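Long-range contacts in probable outer membrane protein (Pseudomonas aeruginosa, PDB 3DWO), which probably carries long-chain fatty acids and similar hydrophobic compounds across the bacterial outer membrane, as a beta-barrel channel of the OmpP1/FadL family: residues D61-Q66 / G421-G426; R133-D138 / T413-R418. All coordinates share one frame; numbering follows the deposited sequence.

Interaction 1. Residues D61-Q66 / G421-G426; sequences DAYDYQ and GGRLDG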
ATOM      1  N   ASP A  61      -2.252   1.134  25.495  1.00 18.26           N
ATOM      2  CA  ASP A  61      -2.847   0.021  26.217  1.00 17.26           C
ATOM      3  C   ASP A  61      -3.706  -0.864  25.330  1.00 16.10           C
ATOM      4  O   ASP A  61      -4.024  -0.510  24.194  1.00 13.37           O
ATOM      5  CB  ASP A  61      -3.724   0.552  27.359  1.00 18.03           C
ATOM      6  CG  ASP A  61      -3.018   1.604  28.201  1.00 21.96           C
ATOM      7  OD1 ASP A  61      -1.863   1.352  28.611  1.00 19.62           O
ATOM      8  OD2 ASP A  61      -3.625   2.676  28.457  1.00 23.25           O
ATOM      9  N   ALA A  62      -4.085  -2.011  25.886  1.00 15.41           N
ATOM     10  CA  ALA A  62      -4.935  -2.989  25.223  1.00 18.15           C
ATOM     11  C   ALA A  62      -5.732  -3.654  26.341  1.00 19.33           C
ATOM     12  O   ALA A  62      -5.203  -3.875  27.438  1.00 19.91           O
ATOM     13  CB  ALA A  62      -4.092  -4.020  24.481  1.00 15.53           C
ATOM     14  N   TYR A  63      -6.997  -3.961  26.065  1.00 18.21           N
ATOM     15  CA  TYR A  63      -7.872  -4.581  27.055  1.00 18.64           C
ATOM     16  C   TYR A  63      -8.618  -5.778  26.490  1.00 18.25           C
ATOM     17  O   TYR A  63      -8.840  -5.856  25.286  1.00 16.44           O
ATOM     18  CB  TYR A  63      -8.911  -3.572  27.555  1.00 18.72           C
ATOM     19  CG  TYR A  63      -8.328  -2.290  28.107  1.00 20.14           C
ATOM     20  CD1 TYR A  63      -7.981  -1.231  27.261  1.00 20.58           C
ATOM     21  CD2 TYR A  63      -8.127  -2.134  29.479  1.00 20.50           C
ATOM     22  CE1 TYR A  63      -7.450  -0.038  27.775  1.00 21.04           C
ATOM     23  CE2 TYR A  63      -7.596  -0.953  30.002  1.00 23.18           C
ATOM     24  CZ  TYR A  63      -7.263   0.088  29.147  1.00 22.51           C
ATOM     25  OH  TYR A  63      -6.747   1.246  29.679  1.00 25.93           O
ATOM     26  N   ASP A  64      -9.003  -6.710  27.362  1.00 18.04           N
ATOM     27  CA  ASP A  64      -9.768  -7.864  26.923  1.00 19.56           C
ATOM     28  C   ASP A  64     -11.230  -7.432  26.951  1.00 20.05           C
ATOM     29  O   ASP A  64     -11.543  -6.291  27.313  1.00 19.89           O
ATOM     30  CB  ASP A  64      -9.543  -9.088  27.827  1.00 20.02           C
ATOM     31  CG  ASP A  64      -9.916  -8.841  29.284  1.00 22.92           C
ATOM     32  OD1 ASP A  64     -10.783  -7.983  29.576  1.00 24.12           O
ATOM     33  OD2 ASP A  64      -9.343  -9.534  30.147  1.00 25.61           O
ATOM     34  N   TYR A  65     -12.125  -8.335  26.579  1.00 20.15           N
ATOM     35  CA  TYR A  65     -13.548  -8.009  26.528  1.00 21.61           C
ATOM     36  C   TYR A  65     -14.164  -7.619  27.871  1.00 21.91           C
ATOM     37  O   TYR A  65     -15.253  -7.049  27.906  1.00 21.36           O
ATOM     38  CB  TYR A  65     -14.328  -9.182  25.912  1.00 19.42           C
ATOM     39  CG  TYR A  65     -14.628 -10.323  26.866  1.00 19.86           C
ATOM     40  CD1 TYR A  65     -15.831 -10.366  27.578  1.00 18.27           C
ATOM     41  CD2 TYR A  65     -13.717 -11.356  27.056  1.00 17.63           C
ATOM     42  CE1 TYR A  65     -16.112 -11.412  28.452  1.00 18.54           C
ATOM     43  CE2 TYR A  65     -13.988 -12.404  27.927  1.00 18.59           C
ATOM     44  CZ  TYR A  65     -15.184 -12.428  28.622  1.00 21.70           C
ATOM     45  OH  TYR A  65     -15.450 -13.476  29.481  1.00 23.41           O
ATOM     46  N   GLN A  66     -13.482  -7.919  28.972  1.00 23.47           N
ATOM     47  CA  GLN A  66     -14.008  -7.575  30.293  1.00 24.53           C
ATOM     48  C   GLN A  66     -13.422  -6.288  30.858  1.00 25.05           C
ATOM     49  O   GLN A  66     -13.698  -5.936  32.001  1.00 25.18           O
ATOM     50  CB  GLN A  66     -13.758  -8.710  31.287  1.00 25.49           C
ATOM     51  CG  GLN A  66     -14.505  -9.985  30.961  1.00 29.60           C
ATOM     52  CD  GLN A  66     -14.285 -11.077  31.990  1.00 30.14           C
ATOM     53  OE1 GLN A  66     -13.177 -11.585  32.151  1.00 30.61           O
ATOM     54  NE2 GLN A  66     -15.345 -11.442  32.691  1.00 33.32           N
ATOM     55  N   GLY A 421     -13.885  -9.322  21.342  1.00 24.57           N
ATOM     56  CA  GLY A 421     -14.399  -8.144  22.032  1.00 19.85           C
ATOM     57  C   GLY A 421     -13.404  -7.227  22.735  1.00 21.60           C
ATOM     58  O   GLY A 421     -13.803  -6.394  23.554  1.00 20.23           O
ATOM     59  N   GLY A 422     -12.116  -7.355  22.429  1.00 20.02           N
ATOM     60  CA  GLY A 422     -11.129  -6.499  23.075  1.00 20.53           C
ATOM     61  C   GLY A 422     -11.041  -5.115  22.450  1.00 20.14           C
ATOM     62  O   GLY A 422     -11.776  -4.802  21.515  1.00 21.78           O
ATOM     63  N   ARG A 423     -10.156  -4.269  22.965  1.00 20.67           N
ATOM     64  CA  ARG A 423     -10.008  -2.934  22.402  1.00 20.43           C
ATOM     65  C   ARG A 423      -8.645  -2.329  22.692  1.00 19.08           C
ATOM     66  O   ARG A 423      -7.997  -2.664  23.685  1.00 18.85           O
ATOM     67  CB  ARG A 423     -11.094  -1.994  22.935  1.00 21.29           C
ATOM     68  CG  ARG A 423     -10.881  -1.507  24.350  1.00 24.04           C
ATOM     69  CD  ARG A 423     -12.004  -0.543  24.756  1.00 27.74           C
ATOM     70  NE  ARG A 423     -11.954  -0.207  26.174  1.00 30.16           N
ATOM     71  CZ  ARG A 423     -11.141   0.698  26.709  1.00 30.27           C
ATOM     72  NH1 ARG A 423     -10.304   1.378  25.941  1.00 30.07           N
ATOM     73  NH2 ARG A 423     -11.156   0.910  28.019  1.00 31.82           N
ATOM     74  N   LEU A 424      -8.219  -1.428  21.818  1.00 17.85           N
ATOM     75  CA  LEU A 424      -6.938  -0.756  21.981  1.00 19.45           C
ATOM     76  C   LEU A 424      -7.164   0.700  22.384  1.00 21.31           C
ATOM     77  O   LEU A 424      -8.207   1.285  22.094  1.00 20.41           O
ATOM     78  CB  LEU A 424      -6.152  -0.791  20.666  1.00 19.98           C
ATOM     79  CG  LEU A 424      -5.886  -2.158  20.021  1.00 17.63           C
ATOM     80  CD1 LEU A 424      -5.214  -1.964  18.676  1.00 15.80           C
ATOM     81  CD2 LEU A 424      -5.014  -3.002  20.944  1.00 16.59           C
ATOM     82  N   ASP A 425      -6.183   1.275  23.063  1.00 21.71           N
ATOM     83  CA  ASP A 425      -6.248   2.677  23.454  1.00 21.80           C
ATOM     84  C   ASP A 425      -4.814   3.179  23.473  1.00 21.25           C
ATOM     85  O   ASP A 425      -4.129   3.076  24.489  1.00 19.38           O
ATOM     86  CB  ASP A 425      -6.866   2.848  24.837  1.00 24.43           C
ATOM     87  CG  ASP A 425      -6.989   4.311  25.232  1.00 27.93           C
ATOM     88  OD1 ASP A 425      -7.279   4.592  26.415  1.00 32.17           O
ATOM     89  OD2 ASP A 425      -6.803   5.179  24.349  1.00 24.85           O
ATOM     90  N   GLY A 426      -4.359   3.694  22.337  1.00 19.13           N
ATOM     91  CA  GLY A 426      -2.999   4.183  22.247  1.00 22.07           C
ATOM     92  C   GLY A 426      -2.753   4.923  20.951  1.00 22.58           C
ATOM     93  O   GLY A 426      -3.687   5.415  20.324  1.00 20.47           O
TER
HETATM   94  O   HOH W   1      -6.056   3.237  28.297  1.00 23.32           O
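The phenol ring of Y63 carries the guanidinium of R423 on one face, while the CB of D425 and a water lie at its edge, near its plane. Ring and guanidinium are stacked with their planes 26° apart. R423 CZ stands 4.3 Å from the centroid of the Y63 ring, toward its CD1–CE1 rim, which makes the cation-pi contact off-centre. R423 gets there with CG in the crowded position between backbone N and carbonyl carbon (chi1 76°) and an extended chain that runs alongside the ring. The water at the edge accepts from Y63 OH and donates to D61 OD2 and D425 OD1. D61 OD2 and D425 OD1 are 4.6 Å apart, so the water's two protons probably ease the repulsion between like charges.

Beneath this polar face the backbones pair antiparallel. D61 and D425, then Y63 and R423, form hydrogen-bonded pairs; the straightest bond is D61 N to D425 O, 2.9 Å long at 172°. A62 and L424 form the non-hydrogen-bonded pair between them and turn to the other face, where A62 CB meets L424 CD2 at 3.8 Å. G422 suits the end of the ladder because a side chain there would run into Y63 O. In the partner segment, beyond Y63, D64 closes an Asx turn, its OD1 accepting from Q66 N and also from N68 N.

The contact joins the end of strand 44-63 to the start of strand 423-441, the first and last strands of the barrel. K412 forms a salt bridge with D425, and Y65 reaches away to helix 179-184, its OH bonded to F194 O.

Interaction 2. Residues R133-D138 / T413-R418; sequences RDFAVD and TVNQDR. With C8E ((hydroxyethyloxy)tri(ethyloxy)octane), chain C.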
ATOM      1  N   ARG A 133      -2.028  -8.410  20.140  1.00 18.25           N
ATOM      2  CA  ARG A 133      -2.056  -9.613  19.299  1.00 18.32           C
ATOM      3  C   ARG A 133      -3.447 -10.063  18.844  1.00 19.03           C
ATOM      4  O   ARG A 133      -3.569 -10.746  17.818  1.00 19.20           O
ATOM      5  CB  ARG A 133      -1.329 -10.778  19.995  1.00 16.93           C
ATOM      6  CG  ARG A 133      -1.942 -11.245  21.310  1.00 15.99           C
ATOM      7  CD  ARG A 133      -1.094 -12.345  21.941  1.00 18.15           C
ATOM      8  NE  ARG A 133      -1.618 -12.803  23.229  1.00 17.82           N
ATOM      9  CZ  ARG A 133      -1.582 -12.087  24.350  1.00 19.50           C
ATOM     10  NH1 ARG A 133      -1.045 -10.873  24.350  1.00 16.51           N
ATOM     11  NH2 ARG A 133      -2.093 -12.583  25.470  1.00 19.85           N
ATOM     12  N   ASP A 134      -4.492  -9.696  19.585  1.00 17.01           N
ATOM     13  CA  ASP A 134      -5.852 -10.080  19.188  1.00 20.81           C
ATOM     14  C   ASP A 134      -6.316  -9.262  17.981  1.00 19.85           C
ATOM     15  O   ASP A 134      -7.350  -9.556  17.390  1.00 21.52           O
ATOM     16  CB  ASP A 134      -6.866  -9.863  20.322  1.00 22.59           C
ATOM     17  CG  ASP A 134      -6.715 -10.864  21.471  1.00 27.85           C
ATOM     18  OD1 ASP A 134      -5.962 -11.854  21.341  1.00 24.66           O
ATOM     19  OD2 ASP A 134      -7.373 -10.650  22.519  1.00 30.91           O
ATOM     20  N   PHE A 135      -5.557  -8.232  17.626  1.00 19.26           N
ATOM     21  CA  PHE A 135      -5.909  -7.372  16.499  1.00 19.60           C
ATOM     22  C   PHE A 135      -4.989  -7.557  15.310  1.00 19.56           C
ATOM     23  O   PHE A 135      -5.417  -7.406  14.162  1.00 19.77           O
ATOM     24  CB  PHE A 135      -5.878  -5.896  16.911  1.00 19.48           C
ATOM     25  CG  PHE A 135      -6.900  -5.537  17.952  1.00 20.13           C
ATOM     26  CD1 PHE A 135      -6.665  -5.796  19.296  1.00 21.95           C
ATOM     27  CD2 PHE A 135      -8.109  -4.959  17.581  1.00 19.82           C
ATOM     28  CE1 PHE A 135      -7.625  -5.484  20.264  1.00 22.39           C
ATOM     29  CE2 PHE A 135      -9.075  -4.644  18.536  1.00 22.42           C
ATOM     30  CZ  PHE A 135      -8.829  -4.908  19.881  1.00 22.35           C
ATOM     31  N   ALA A 136      -3.725  -7.872  15.578  1.00 17.74           N
ATOM     32  CA  ALA A 136      -2.772  -8.065  14.501  1.00 17.16           C
ATOM     33  C   ALA A 136      -1.415  -8.547  14.968  1.00 17.99           C
ATOM     34  O   ALA A 136      -0.949  -8.209  16.063  1.00 17.67           O
ATOM     35  CB  ALA A 136      -2.595  -6.767  13.724  1.00 15.13           C
ATOM     36  N   VAL A 137      -0.793  -9.359  14.124  1.00 16.83           N
ATOM     37  CA  VAL A 137       0.549  -9.848  14.376  1.00 17.52           C
ATOM     38  C   VAL A 137       1.301  -9.446  13.110  1.00 17.65           C
ATOM     39  O   VAL A 137       2.017  -8.447  13.102  1.00 18.04           O
ATOM     40  CB  VAL A 137       0.590 -11.379  14.582  1.00 19.65           C
ATOM     41  CG1 VAL A 137       2.037 -11.842  14.771  1.00 20.03           C
ATOM     42  CG2 VAL A 137      -0.226 -11.757  15.817  1.00 20.13           C
ATOM     43  N   ASP A 138       1.103 -10.194  12.027  1.00 17.43           N
ATOM     44  CA  ASP A 138       1.763  -9.876  10.767  1.00 18.07           C
ATOM     45  C   ASP A 138       0.807  -9.452   9.650  1.00 20.04           C
ATOM     46  O   ASP A 138      -0.298  -9.978   9.525  1.00 19.17           O
ATOM     47  CB  ASP A 138       2.587 -11.067  10.280  1.00 18.96           C
ATOM     48  CG  ASP A 138       3.750 -11.374  11.193  1.00 23.21           C
ATOM     49  OD1 ASP A 138       4.119 -10.490  11.999  1.00 24.25           O
ATOM     50  OD2 ASP A 138       4.300 -12.491  11.099  1.00 24.18           O
ATOM     51  N   THR A 413      -9.117   0.979  18.316  1.00 22.77           N
ATOM     52  CA  THR A 413      -9.686  -0.250  17.783  1.00 21.67           C
ATOM     53  C   THR A 413     -10.489  -1.108  18.758  1.00 21.10           C
ATOM     54  O   THR A 413     -10.048  -1.399  19.867  1.00 21.61           O
ATOM     55  CB  THR A 413      -8.576  -1.128  17.181  1.00 22.80           C
ATOM     56  OG1 THR A 413      -7.556  -0.286  16.631  1.00 21.70           O
ATOM     57  CG2 THR A 413      -9.140  -2.009  16.071  1.00 21.07           C
ATOM     58  N   VAL A 414     -11.676  -1.509  18.320  1.00 19.20           N
ATOM     59  CA  VAL A 414     -12.550  -2.362  19.108  1.00 19.89           C
ATOM     60  C   VAL A 414     -12.806  -3.610  18.256  1.00 20.57           C
ATOM     61  O   VAL A 414     -13.111  -3.497  17.071  1.00 20.87           O
ATOM     62  CB  VAL A 414     -13.895  -1.648  19.415  1.00 21.47           C
ATOM     63  CG1 VAL A 414     -14.874  -2.609  20.067  1.00 18.43           C
ATOM     64  CG2 VAL A 414     -13.654  -0.454  20.340  1.00 22.02           C
ATOM     65  N   ASN A 415     -12.652  -4.794  18.845  1.00 20.04           N
ATOM     66  CA  ASN A 415     -12.897  -6.035  18.110  1.00 20.35           C
ATOM     67  C   ASN A 415     -14.355  -6.468  18.251  1.00 19.79           C
ATOM     68  O   ASN A 415     -14.923  -6.397  19.334  1.00 20.17           O
ATOM     69  CB  ASN A 415     -12.004  -7.174  18.627  1.00 18.80           C
ATOM     70  CG  ASN A 415     -10.748  -7.371  17.786  1.00 22.25           C
ATOM     71  OD1 ASN A 415     -10.706  -6.977  16.615  1.00 19.36           O
ATOM     72  ND2 ASN A 415      -9.724  -8.005  18.375  1.00 15.88           N
ATOM     73  N   GLN A 416     -14.951  -6.923  17.154  1.00 17.96           N
ATOM     74  CA  GLN A 416     -16.326  -7.394  17.180  1.00 19.61           C
ATOM     75  C   GLN A 416     -16.405  -8.653  18.058  1.00 20.70           C
ATOM     76  O   GLN A 416     -15.374  -9.215  18.444  1.00 19.52           O
ATOM     77  CB  GLN A 416     -16.788  -7.714  15.757  1.00 17.90           C
ATOM     78  CG  GLN A 416     -15.866  -8.685  15.028  1.00 18.81           C
ATOM     79  CD  GLN A 416     -16.326  -8.946  13.617  1.00 19.49           C
ATOM     80  OE1 GLN A 416     -17.287  -9.695  13.386  1.00 19.17           O
ATOM     81  NE2 GLN A 416     -15.662  -8.308  12.657  1.00 17.65           N
ATOM     82  N   ASP A 417     -17.621  -9.098  18.360  1.00 20.48           N
ATOM     83  CA  ASP A 417     -17.820 -10.273  19.209  1.00 20.70           C
ATOM     84  C   ASP A 417     -16.992 -11.516  18.846  1.00 21.17           C
ATOM     85  O   ASP A 417     -16.251 -12.028  19.684  1.00 19.21           O
ATOM     86  CB  ASP A 417     -19.299 -10.670  19.242  1.00 23.71           C
ATOM     87  CG  ASP A 417     -20.191  -9.592  19.852  1.00 31.11           C
ATOM     88  OD1 ASP A 417     -19.700  -8.805  20.690  1.00 32.19           O
ATOM     89  OD2 ASP A 417     -21.394  -9.544  19.506  1.00 33.86           O
ATOM     90  N   ARG A 418     -17.109 -12.007  17.613  1.00 19.54           N
ATOM     91  CA  ARG A 418     -16.375 -13.212  17.237  1.00 21.59           C
ATOM     92  C   ARG A 418     -14.853 -13.085  17.251  1.00 20.48           C
ATOM     93  O   ARG A 418     -14.146 -14.090  17.168  1.00 19.69           O
ATOM     94  CB  ARG A 418     -16.862 -13.752  15.882  1.00 21.50           C
ATOM     95  CG  ARG A 418     -16.524 -12.930  14.660  1.00 22.70           C
ATOM     96  CD  ARG A 418     -17.079 -13.618  13.407  1.00 21.57           C
ATOM     97  NE  ARG A 418     -18.538 -13.688  13.421  1.00 22.05           N
ATOM     98  CZ  ARG A 418     -19.270 -14.376  12.544  1.00 23.57           C
ATOM     99  NH1 ARG A 418     -18.689 -15.066  11.571  1.00 19.23           N
ATOM    100  NH2 ARG A 418     -20.589 -14.382  12.646  1.00 21.12           N
TER
HETATM  101  C1  C8E C 453     -11.964 -15.457  12.501  1.00 30.17           C
HETATM  102  C2  C8E C 453     -13.185 -15.728  13.242  1.00 28.94           C
HETATM  103  C3  C8E C 453     -13.006 -16.620  14.378  1.00 28.37           C
HETATM  104  C4  C8E C 453     -14.328 -16.904  14.911  1.00 27.65           C
HETATM  105  C5  C8E C 453     -14.164 -17.623  16.193  1.00 28.17           C
HETATM  106  C6  C8E C 453     -15.447 -17.818  16.818  1.00 28.91           C
HETATM  107  C7  C8E C 453     -15.080 -18.741  17.881  1.00 28.97           C
HETATM  108  C8  C8E C 453     -16.310 -19.109  18.592  1.00 30.19           C
HETATM  109  O9  C8E C 453     -16.453 -19.927  19.738  1.00 34.68           O
HETATM  110  C10 C8E C 453     -16.022 -21.272  19.700  1.00 33.99           C
HETATM  111  C11 C8E C 453     -16.357 -21.817  21.047  1.00 37.40           C
HETATM  112  O12 C8E C 453     -15.186 -22.182  21.787  1.00 42.54           O
HETATM  113  C13 C8E C 453     -15.452 -22.502  23.175  1.00 46.98           C
HETATM  114  C14 C8E C 453     -14.416 -22.984  24.233  1.00 52.83           C
HETATM  115  O15 C8E C 453     -12.956 -23.064  24.222  1.00 54.32           O
HETATM  116  C16 C8E C 453     -12.525 -24.343  23.726  1.00 54.57           C
HETATM  117  C17 C8E C 453     -12.344 -25.433  24.796  1.00 53.90           C
HETATM  118  O18 C8E C 453     -12.507 -26.841  24.520  1.00 53.07           O
HETATM  119  C19 C8E C 453     -13.869 -27.298  24.734  1.00 53.49           C
HETATM  120  C20 C8E C 453     -14.442 -28.637  24.145  1.00 53.75           C
HETATM  121  O21 C8E C 453     -15.863 -28.776  24.035  1.00 54.93           O
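F135 and N415 press together face to face: the carboxamide of N415 lies flat over one side of the phenyl ring, the two planes only 12° apart. N415 ND2 sits above the ring centre, 3.3 Å from the plane; the closest pair of atoms between the two side chains is N415 CG and F135 CE2, 3.3 Å apart. The two side chains come in from opposing sides and overlap along their flanks. An amide suits this place because its flat faces can stack on an aromatic ring while its N–H still reaches a polar partner in its own plane. Here ND2 donates to D134 O over 3.0 Å, the bond bent to 147° and the donor well above the carbonyl plane. Q175 NE2 gives that same oxygen a second bond, so the buried carbonyl is gripped twice. F135 CG is anti to its carbonyl carbon (chi1 -64°), which sends the ring toward 413-418. T413 meets the ring obliquely with its methyl, CG2 to F135 CD2 being 3.5 Å, while its hydroxyl is bonded to R369 O; threonine thus serves an apolar and a polar neighbour at once.

Both segments are loops of the FadL-type barrel: 133-138 leads from strand 110-125 into strand 138-153, and the loop 413-418 joins strand 395-411 to strand 423-441. Where the first loop becomes strand, V137 and D138 both face S174 in a classic beta bulge.

The loose side begins at V414, between the two tightly held residues: it meets the ring edge through its backbone carbon, but its side chain leaves the backbone away from 133-138, and the residue is exposed. The contact ends after N415. Farther on, the octyl carbon C4 of the detergent C8E brushes R418 O at 3.6 Å, a van der Waals approach; that oxygen's hydrogen bond is with S182 OG.

How the interactions relate
The two contacts lie against each other, their centres 9 Å apart, with residues 421-426 as the shared border. L424 N and T413 O probably form a hydrogen bond, as do G422 O and N415 N, so loop 413-418 runs along the side of the strand start that 61-66 leaves available. Interaction 1 is partly buried and built on strand pairing, its charged and phenolic groups placed on the more exposed face. Interaction 2 is a buried loop-to-loop contact that relies on a ring, an amide and a methyl. L424 links them: it packs on A62 in one and touches F135 and T413 of the other.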